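PDB 3OYZ: malate Synthase from Haloferax volcanii, which catalyses the magnesium-dependent Claisen condensation of acetyl-CoA with glyoxylate, giving malate and CoA in the glyoxylate cycle. Local coordinates for residues W130-E141 with E172-L183. Residues are numbered along the deposited sequence; the frame is centred on the assembly and turned at random.
With K (potassium ion), chain E; K (potassium ion), chain G.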
ATOM      1  N   TRP A 130      -9.198 -16.417  13.372  1.00 27.04           N
ATOM      2  CA  TRP A 130      -8.751 -15.810  14.648  1.00 28.51           C
ATOM      3  C   TRP A 130      -9.726 -16.047  15.781  1.00 27.04           C
ATOM      4  O   TRP A 130      -9.316 -16.222  16.943  1.00 26.73           O
ATOM      5  CB  TRP A 130      -8.518 -14.263  14.588  1.00 27.37           C
ATOM      6  CG  TRP A 130      -7.568 -13.771  13.515  1.00 23.44           C
ATOM      7  CD1 TRP A 130      -7.313 -14.296  12.278  1.00 28.70           C
ATOM      8  CD2 TRP A 130      -6.883 -12.508  13.556  1.00 26.28           C
ATOM      9  NE1 TRP A 130      -6.492 -13.465  11.560  1.00 28.80           N
ATOM     10  CE2 TRP A 130      -6.251 -12.330  12.302  1.00 24.46           C
ATOM     11  CE3 TRP A 130      -6.813 -11.497  14.523  1.00 26.21           C
ATOM     12  CZ2 TRP A 130      -5.460 -11.208  11.992  1.00 27.03           C
ATOM     13  CZ3 TRP A 130      -6.038 -10.332  14.207  1.00 29.20           C
ATOM     14  CH2 TRP A 130      -5.355 -10.231  12.968  1.00 27.30           C
ATOM     15  N   LYS A 131     -11.027 -16.097  15.506  1.00 24.39           N
ATOM     16  CA  LYS A 131     -11.997 -16.323  16.574  1.00 23.56           C
ATOM     17  C   LYS A 131     -11.770 -17.794  17.008  1.00 25.82           C
ATOM     18  O   LYS A 131     -12.091 -18.138  18.133  1.00 26.29           O
ATOM     19  CB  LYS A 131     -13.419 -16.210  15.993  1.00 27.47           C
ATOM     20  CG  LYS A 131     -13.694 -14.702  15.674  1.00 27.58           C
ATOM     21  CD  LYS A 131     -15.121 -14.521  15.040  1.00 26.32           C
ATOM     22  CE  LYS A 131     -15.289 -13.023  14.612  1.00 30.75           C
ATOM     23  NZ  LYS A 131     -16.453 -13.055  13.653  1.00 29.26           N
ATOM     24  N   LYS A 132     -11.393 -18.696  16.117  1.00 24.47           N
ATOM     25  CA  LYS A 132     -11.203 -20.133  16.607  1.00 28.37           C
ATOM     26  C   LYS A 132     -10.037 -20.180  17.630  1.00 27.83           C
ATOM     27  O   LYS A 132     -10.140 -20.876  18.624  1.00 29.09           O
ATOM     28  CB  LYS A 132     -10.764 -21.018  15.437  1.00 24.69           C
ATOM     29  CG  LYS A 132     -11.933 -21.228  14.436  1.00 28.28           C
ATOM     30  CD  LYS A 132     -11.426 -21.922  13.173  1.00 32.36           C
ATOM     31  CE  LYS A 132     -12.632 -22.050  12.198  1.00 35.36           C
ATOM     32  NZ  LYS A 132     -12.185 -22.718  10.914  1.00 37.18           N
ATOM     33  N   ALA A 133      -8.952 -19.441  17.406  1.00 26.49           N
ATOM     34  CA  ALA A 133      -7.845 -19.490  18.361  1.00 28.12           C
ATOM     35  C   ALA A 133      -8.368 -18.826  19.647  1.00 32.07           C
ATOM     36  O   ALA A 133      -8.195 -19.371  20.768  1.00 31.37           O
ATOM     37  CB  ALA A 133      -6.608 -18.759  17.795  1.00 27.17           C
ATOM     38  N   ASP A 134      -8.985 -17.642  19.542  1.00 29.32           N
ATOM     39  CA  ASP A 134      -9.594 -17.019  20.696  1.00 29.41           C
ATOM     40  C   ASP A 134     -10.449 -17.931  21.566  1.00 31.75           C
ATOM     41  O   ASP A 134     -10.401 -17.889  22.831  1.00 33.05           O
ATOM     42  CB  ASP A 134     -10.425 -15.776  20.321  1.00 29.90           C
ATOM     43  CG  ASP A 134     -11.186 -15.234  21.495  1.00 29.77           C
ATOM     44  OD1 ASP A 134     -10.537 -14.663  22.394  1.00 30.00           O
ATOM     45  OD2 ASP A 134     -12.433 -15.303  21.575  1.00 33.93           O
ATOM     46  N   GLU A 135     -11.247 -18.753  20.910  1.00 30.60           N
ATOM     47  CA  GLU A 135     -12.079 -19.666  21.686  1.00 32.49           C
ATOM     48  C   GLU A 135     -11.193 -20.693  22.473  1.00 31.27           C
ATOM     49  O   GLU A 135     -11.525 -20.970  23.597  1.00 30.18           O
ATOM     50  CB  GLU A 135     -13.038 -20.383  20.775  1.00 30.27           C
ATOM     51  CG  GLU A 135     -13.852 -21.466  21.478  1.00 37.61           C
ATOM     52  CD  GLU A 135     -14.717 -20.955  22.628  1.00 41.10           C
ATOM     53  OE1 GLU A 135     -14.957 -19.758  22.869  1.00 50.58           O
ATOM     54  OE2 GLU A 135     -15.278 -21.850  23.279  1.00 50.80           O
ATOM     55  N   PHE A 136     -10.150 -21.225  21.873  1.00 29.89           N
ATOM     56  CA  PHE A 136      -9.197 -22.065  22.623  1.00 33.48           C
ATOM     57  C   PHE A 136      -8.539 -21.360  23.795  1.00 33.84           C
ATOM     58  O   PHE A 136      -8.399 -21.956  24.866  1.00 34.96           O
ATOM     59  CB  PHE A 136      -8.169 -22.660  21.679  1.00 33.78           C
ATOM     60  CG  PHE A 136      -8.751 -23.693  20.779  1.00 36.75           C
ATOM     61  CD1 PHE A 136      -9.522 -24.724  21.314  1.00 42.50           C
ATOM     62  CD2 PHE A 136      -8.456 -23.715  19.420  1.00 36.60           C
ATOM     63  CE1 PHE A 136      -9.989 -25.762  20.485  1.00 45.38           C
ATOM     64  CE2 PHE A 136      -8.942 -24.742  18.574  1.00 40.97           C
ATOM     65  CZ  PHE A 136      -9.720 -25.745  19.119  1.00 41.26           C
ATOM     66  N   PHE A 137      -8.178 -20.086  23.660  1.00 29.20           N
ATOM     67  CA  PHE A 137      -7.631 -19.345  24.785  1.00 32.20           C
ATOM     68  C   PHE A 137      -8.674 -19.303  25.902  1.00 33.37           C
ATOM     69  O   PHE A 137      -8.346 -19.492  27.114  1.00 32.12           O
ATOM     70  CB  PHE A 137      -7.276 -17.869  24.438  1.00 30.29           C
ATOM     71  CG  PHE A 137      -5.969 -17.658  23.787  1.00 30.51           C
ATOM     72  CD1 PHE A 137      -4.900 -17.110  24.515  1.00 30.90           C
ATOM     73  CD2 PHE A 137      -5.774 -18.028  22.457  1.00 33.04           C
ATOM     74  CE1 PHE A 137      -3.691 -16.942  23.886  1.00 30.37           C
ATOM     75  CE2 PHE A 137      -4.587 -17.869  21.819  1.00 33.46           C
ATOM     76  CZ  PHE A 137      -3.515 -17.290  22.536  1.00 31.74           C
ATOM     77  N   THR A 138      -9.925 -18.973  25.552  1.00 29.43           N
ATOM     78  CA  THR A 138     -10.983 -18.905  26.548  1.00 29.74           C
ATOM     79  C   THR A 138     -11.161 -20.284  27.254  1.00 31.56           C
ATOM     80  O   THR A 138     -11.348 -20.352  28.478  1.00 33.66           O
ATOM     81  CB  THR A 138     -12.299 -18.442  25.865  1.00 30.66           C
ATOM     82  OG1 THR A 138     -12.051 -17.121  25.358  1.00 32.01           O
ATOM     83  CG2 THR A 138     -13.396 -18.323  26.928  1.00 30.74           C
ATOM     84  N   ILE A 139     -11.230 -21.336  26.470  1.00 29.92           N
ATOM     85  CA  ILE A 139     -11.352 -22.685  27.094  1.00 34.41           C
ATOM     86  C   ILE A 139     -10.177 -22.998  28.053  1.00 35.28           C
ATOM     87  O   ILE A 139     -10.448 -23.413  29.179  1.00 36.20           O
ATOM     88  CB  ILE A 139     -11.514 -23.743  26.021  1.00 34.58           C
ATOM     89  CG1 ILE A 139     -12.980 -23.685  25.491  1.00 34.47           C
ATOM     90  CG2 ILE A 139     -11.237 -25.176  26.567  1.00 34.87           C
ATOM     91  CD1 ILE A 139     -13.086 -24.373  24.130  1.00 35.43           C
ATOM     92  N   VAL A 140      -8.933 -22.815  27.624  1.00 34.51           N
ATOM     93  CA  VAL A 140      -7.745 -22.956  28.488  1.00 35.95           C
ATOM     94  C   VAL A 140      -7.849 -22.198  29.781  1.00 37.30           C
ATOM     95  O   VAL A 140      -7.647 -22.814  30.856  1.00 38.70           O
ATOM     96  CB  VAL A 140      -6.462 -22.566  27.723  1.00 36.18           C
ATOM     97  CG1 VAL A 140      -5.323 -22.359  28.702  1.00 37.65           C
ATOM     98  CG2 VAL A 140      -6.195 -23.570  26.632  1.00 34.71           C
ATOM     99  N   GLU A 141      -8.130 -20.891  29.731  1.00 35.32           N
ATOM    100  CA  GLU A 141      -8.437 -20.081  30.903  1.00 35.97           C
ATOM    101  C   GLU A 141      -9.443 -20.679  31.875  1.00 38.41           C
ATOM    102  O   GLU A 141      -9.218 -20.760  33.105  1.00 37.64           O
ATOM    103  CB  GLU A 141      -8.817 -18.619  30.586  1.00 32.97           C
ATOM    104  CG  GLU A 141      -7.615 -17.903  29.940  1.00 35.03           C
ATOM    105  CD  GLU A 141      -8.012 -16.582  29.240  1.00 38.76           C
ATOM    106  OE1 GLU A 141      -9.212 -16.390  28.888  1.00 36.76           O
ATOM    107  OE2 GLU A 141      -7.110 -15.751  29.003  1.00 35.21           O
ATOM    108  N   GLU A 172     -14.970  -6.320  14.975  1.00 31.37           N
ATOM    109  CA  GLU A 172     -15.033  -7.756  15.299  1.00 31.36           C
ATOM    110  C   GLU A 172     -14.621  -7.978  16.758  1.00 29.50           C
ATOM    111  O   GLU A 172     -15.355  -8.701  17.459  1.00 31.50           O
ATOM    112  CB  GLU A 172     -14.036  -8.552  14.444  1.00 32.77           C
ATOM    113  CG  GLU A 172     -14.521  -8.572  12.952  1.00 35.93           C
ATOM    114  CD  GLU A 172     -15.720  -9.470  12.682  1.00 41.84           C
ATOM    115  OE1 GLU A 172     -16.270 -10.287  13.464  1.00 40.10           O
ATOM    116  OE2 GLU A 172     -16.188  -9.354  11.549  1.00 51.18           O
ATOM    117  N   MET A 173     -13.593  -7.287  17.264  1.00 29.53           N
ATOM    118  CA  MET A 173     -13.211  -7.427  18.666  1.00 32.01           C
ATOM    119  C   MET A 173     -14.289  -6.970  19.612  1.00 33.74           C
ATOM    120  O   MET A 173     -14.269  -7.360  20.779  1.00 34.12           O
ATOM    121  CB  MET A 173     -11.930  -6.638  19.057  1.00 34.22           C
ATOM    122  CG  MET A 173     -10.681  -6.953  18.223  1.00 41.84           C
ATOM    123  SD  MET A 173      -9.239  -5.835  18.618  1.00 49.68           S
ATOM    124  CE  MET A 173      -9.749  -5.368  20.263  1.00 35.72           C
ATOM    125  N   GLY A 174     -15.152  -6.047  19.177  1.00 33.94           N
ATOM    126  CA  GLY A 174     -16.235  -5.638  20.065  1.00 33.82           C
ATOM    127  C   GLY A 174     -17.389  -6.605  20.253  1.00 34.95           C
ATOM    128  O   GLY A 174     -18.175  -6.475  21.206  1.00 35.72           O
ATOM    129  N   LYS A 175     -17.495  -7.612  19.391  1.00 34.73           N
ATOM    130  CA  LYS A 175     -18.633  -8.573  19.464  1.00 33.21           C
ATOM    131  C   LYS A 175     -18.549  -9.381  20.755  1.00 34.84           C
ATOM    132  O   LYS A 175     -17.468  -9.770  21.205  1.00 32.83           O
ATOM    133  CB  LYS A 175     -18.700  -9.556  18.296  1.00 33.31           C
ATOM    134  CG  LYS A 175     -18.804  -8.840  16.925  1.00 29.80           C
ATOM    135  CD  LYS A 175     -18.834  -9.808  15.726  1.00 34.26           C
ATOM    136  CE  LYS A 175     -19.262  -8.991  14.465  1.00 41.71           C
ATOM    137  NZ  LYS A 175     -19.145  -9.931  13.323  1.00 40.64           N
ATOM    138  N   PRO A 176     -19.696  -9.593  21.404  1.00 35.34           N
ATOM    139  CA  PRO A 176     -19.427 -10.148  22.727  1.00 33.86           C
ATOM    140  C   PRO A 176     -19.400 -11.683  22.685  1.00 34.70           C
ATOM    141  O   PRO A 176     -19.133 -12.284  23.715  1.00 30.63           O
ATOM    142  CB  PRO A 176     -20.587  -9.633  23.551  1.00 35.65           C
ATOM    143  CG  PRO A 176     -21.739  -9.453  22.522  1.00 38.59           C
ATOM    144  CD  PRO A 176     -21.016  -8.929  21.302  1.00 35.14           C
ATOM    145  N   THR A 177     -19.480 -12.282  21.492  1.00 31.59           N
ATOM    146  CA  THR A 177     -19.377 -13.712  21.312  1.00 32.81           C
ATOM    147  C   THR A 177     -17.887 -14.105  21.320  1.00 31.71           C
ATOM    148  O   THR A 177     -17.595 -15.273  21.364  1.00 35.28           O
ATOM    149  CB  THR A 177     -20.142 -14.001  20.004  1.00 35.73           C
ATOM    150  OG1 THR A 177     -19.590 -13.079  19.045  1.00 36.96           O
ATOM    151  CG2 THR A 177     -21.632 -13.631  20.245  1.00 37.18           C
ATOM    152  N   ASN A 178     -16.934 -13.161  21.313  1.00 29.93           N
ATOM    153  CA  ASN A 178     -15.521 -13.482  21.401  1.00 29.06           C
ATOM    154  C   ASN A 178     -14.823 -12.737  22.545  1.00 29.78           C
ATOM    155  O   ASN A 178     -15.406 -11.808  23.108  1.00 29.38           O
ATOM    156  CB  ASN A 178     -14.763 -13.320  20.086  1.00 25.61           C
ATOM    157  CG  ASN A 178     -14.681 -11.855  19.611  1.00 28.75           C
ATOM    158  OD1 ASN A 178     -14.142 -11.014  20.317  1.00 27.92           O
ATOM    159  ND2 ASN A 178     -15.406 -11.536  18.514  1.00 26.74           N
ATOM    160  N   ASN A 179     -13.575 -13.099  22.827  1.00 28.91           N
ATOM    161  CA  ASN A 179     -12.711 -12.450  23.823  1.00 30.77           C
ATOM    162  C   ASN A 179     -11.475 -11.812  23.133  1.00 31.94           C
ATOM    163  O   ASN A 179     -10.379 -11.737  23.711  1.00 31.66           O
ATOM    164  CB  ASN A 179     -12.388 -13.465  24.961  1.00 31.09           C
ATOM    165  CG  ASN A 179     -13.558 -13.634  25.944  1.00 35.27           C
ATOM    166  OD1 ASN A 179     -14.236 -12.683  26.276  1.00 37.39           O
ATOM    167  ND2 ASN A 179     -13.823 -14.860  26.406  1.00 40.35           N
ATOM    168  N   LEU A 180     -11.600 -11.393  21.857  1.00 27.80           N
ATOM    169  CA  LEU A 180     -10.468 -10.921  21.058  1.00 28.12           C
ATOM    170  C   LEU A 180      -9.951  -9.610  21.569  1.00 27.35           C
ATOM    171  O   LEU A 180      -8.940  -9.181  21.076  1.00 28.82           O
ATOM    172  CB  LEU A 180     -10.814 -10.792  19.534  1.00 28.69           C
ATOM    173  CG  LEU A 180     -10.804 -12.171  18.837  1.00 29.95           C
ATOM    174  CD1 LEU A 180     -11.553 -11.880  17.487  1.00 32.94           C
ATOM    175  CD2 LEU A 180      -9.364 -12.636  18.556  1.00 28.46           C
ATOM    176  N   GLU A 181     -10.524  -9.001  22.608  1.00 27.10           N
ATOM    177  CA  GLU A 181      -9.811  -7.906  23.289  1.00 30.26           C
ATOM    178  C   GLU A 181      -8.488  -8.400  23.887  1.00 31.65           C
ATOM    179  O   GLU A 181      -7.622  -7.580  24.146  1.00 30.64           O
ATOM    180  CB  GLU A 181     -10.600  -7.456  24.544  1.00 32.65           C
ATOM    181  CG  GLU A 181     -11.838  -6.770  24.184  1.00 41.51           C
ATOM    182  CD  GLU A 181     -13.072  -7.690  24.159  1.00 52.72           C
ATOM    183  OE1 GLU A 181     -13.033  -8.952  23.973  1.00 38.33           O
ATOM    184  OE2 GLU A 181     -14.136  -7.030  24.288  1.00 55.11           O
ATOM    185  N   ARG A 182      -8.260  -9.705  24.006  1.00 30.13           N
ATOM    186  CA  ARG A 182      -6.918 -10.228  24.448  1.00 30.04           C
ATOM    187  C   ARG A 182      -5.763 -10.042  23.444  1.00 31.58           C
ATOM    188  O   ARG A 182      -4.575 -10.275  23.763  1.00 29.27           O
ATOM    189  CB  ARG A 182      -7.071 -11.748  24.761  1.00 27.92           C
ATOM    190  CG  ARG A 182      -7.252 -12.661  23.480  1.00 29.70           C
ATOM    191  CD  ARG A 182      -7.384 -14.190  23.592  1.00 27.07           C
ATOM    192  NE  ARG A 182      -8.544 -14.633  24.370  1.00 27.86           N
ATOM    193  CZ  ARG A 182      -8.563 -14.946  25.663  1.00 38.11           C
ATOM    194  NH1 ARG A 182      -7.488 -14.758  26.407  1.00 30.44           N
ATOM    195  NH2 ARG A 182      -9.661 -15.409  26.233  1.00 32.26           N
ATOM    196  N   LEU A 183      -6.090  -9.616  22.210  1.00 29.90           N
ATOM    197  CA  LEU A 183      -5.079  -9.381  21.209  1.00 28.09           C
ATOM    198  C   LEU A 183      -4.041  -8.357  21.660  1.00 30.04           C
ATOM    199  O   LEU A 183      -4.404  -7.308  22.186  1.00 28.24           O
ATOM    200  CB  LEU A 183      -5.628  -8.833  19.867  1.00 28.64           C
ATOM    201  CG  LEU A 183      -6.306  -9.984  19.079  1.00 29.09           C
ATOM    202  CD1 LEU A 183      -7.196  -9.387  17.894  1.00 30.82           C
ATOM    203  CD2 LEU A 183      -5.164 -10.818  18.370  1.00 33.16           C
TER
HETATM  204  K     K E 601     -15.142  -9.240  22.287  1.00 33.87           K
HETATM  205  K     K G 603     -16.796 -12.202  25.434  1.00 51.82           K
HETATM  206  O   HOH W   1     -17.378 -12.014  11.204  1.00 61.23           O
HETATM  207  O   HOH W   2     -16.194 -15.297  24.318  1.00 43.81           O
HETATM  208  O   HOH W   3     -16.481  -8.410  24.494  1.00 51.23           O
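Arg182 threads its guanidinium along helix 127-143, where three acidic or hydroxyl side chains one helical turn or so apart meet its edge. NE points at Asp134 OD1, 2.8 Å away and within the guanidinium plane, while NH1 and NH2 grip Glu141 end-on, NH1 lying 2.8 Å from OE2 and NH2 2.9 Å from OE1. Both Glu141 oxygens are approached from above their carboxylate plane, about 39° out of it. NH2 also donates to Thr138 OG1, less straight at 138°, and Phe137 CB sits 3.4 Å from Arg182 CZ, over the centre of one guanidinium face. A bend at chi3 (61°) turns the group along the helix. A leucine in its place would probably leave the buried carboxylates of Asp134 and Glu141 without their shared counter-charge.

Asp134 uses its other oxygen to hold the loop: Asn179 N donates to OD2 over 2.8 Å and almost straight. The amide of Asn179 is divided, ND2 bonding Thr138 OG1 and OD1 binding a potassium ion. A second potassium takes Asn178 OD1, which also accepts from Leu180 N in an Asx turn; Asn178 O binds both ions.

This side is tight: Asp134 and Arg182 are buried, and Asp134 CB meets Leu180 CD2 at 3.8 Å. Packing is looser toward solvent, where Lys175 is exposed and Lys131 and Glu172 partly so: the extended Lys131 brings NZ 2.8 Å from Glu172 OE1. Lys175 NZ meets that oxygen from the opposite face, and a water bridges Lys131 NZ to Glu172 OE2.

The contact joins an outer helix of the TIM barrel to the loop leading into strand 183-188. Beneath it, Phe137 rests on strands 118-121 and 152-157 and touches helix 92-105, while Trp130 packs on strand 152-157.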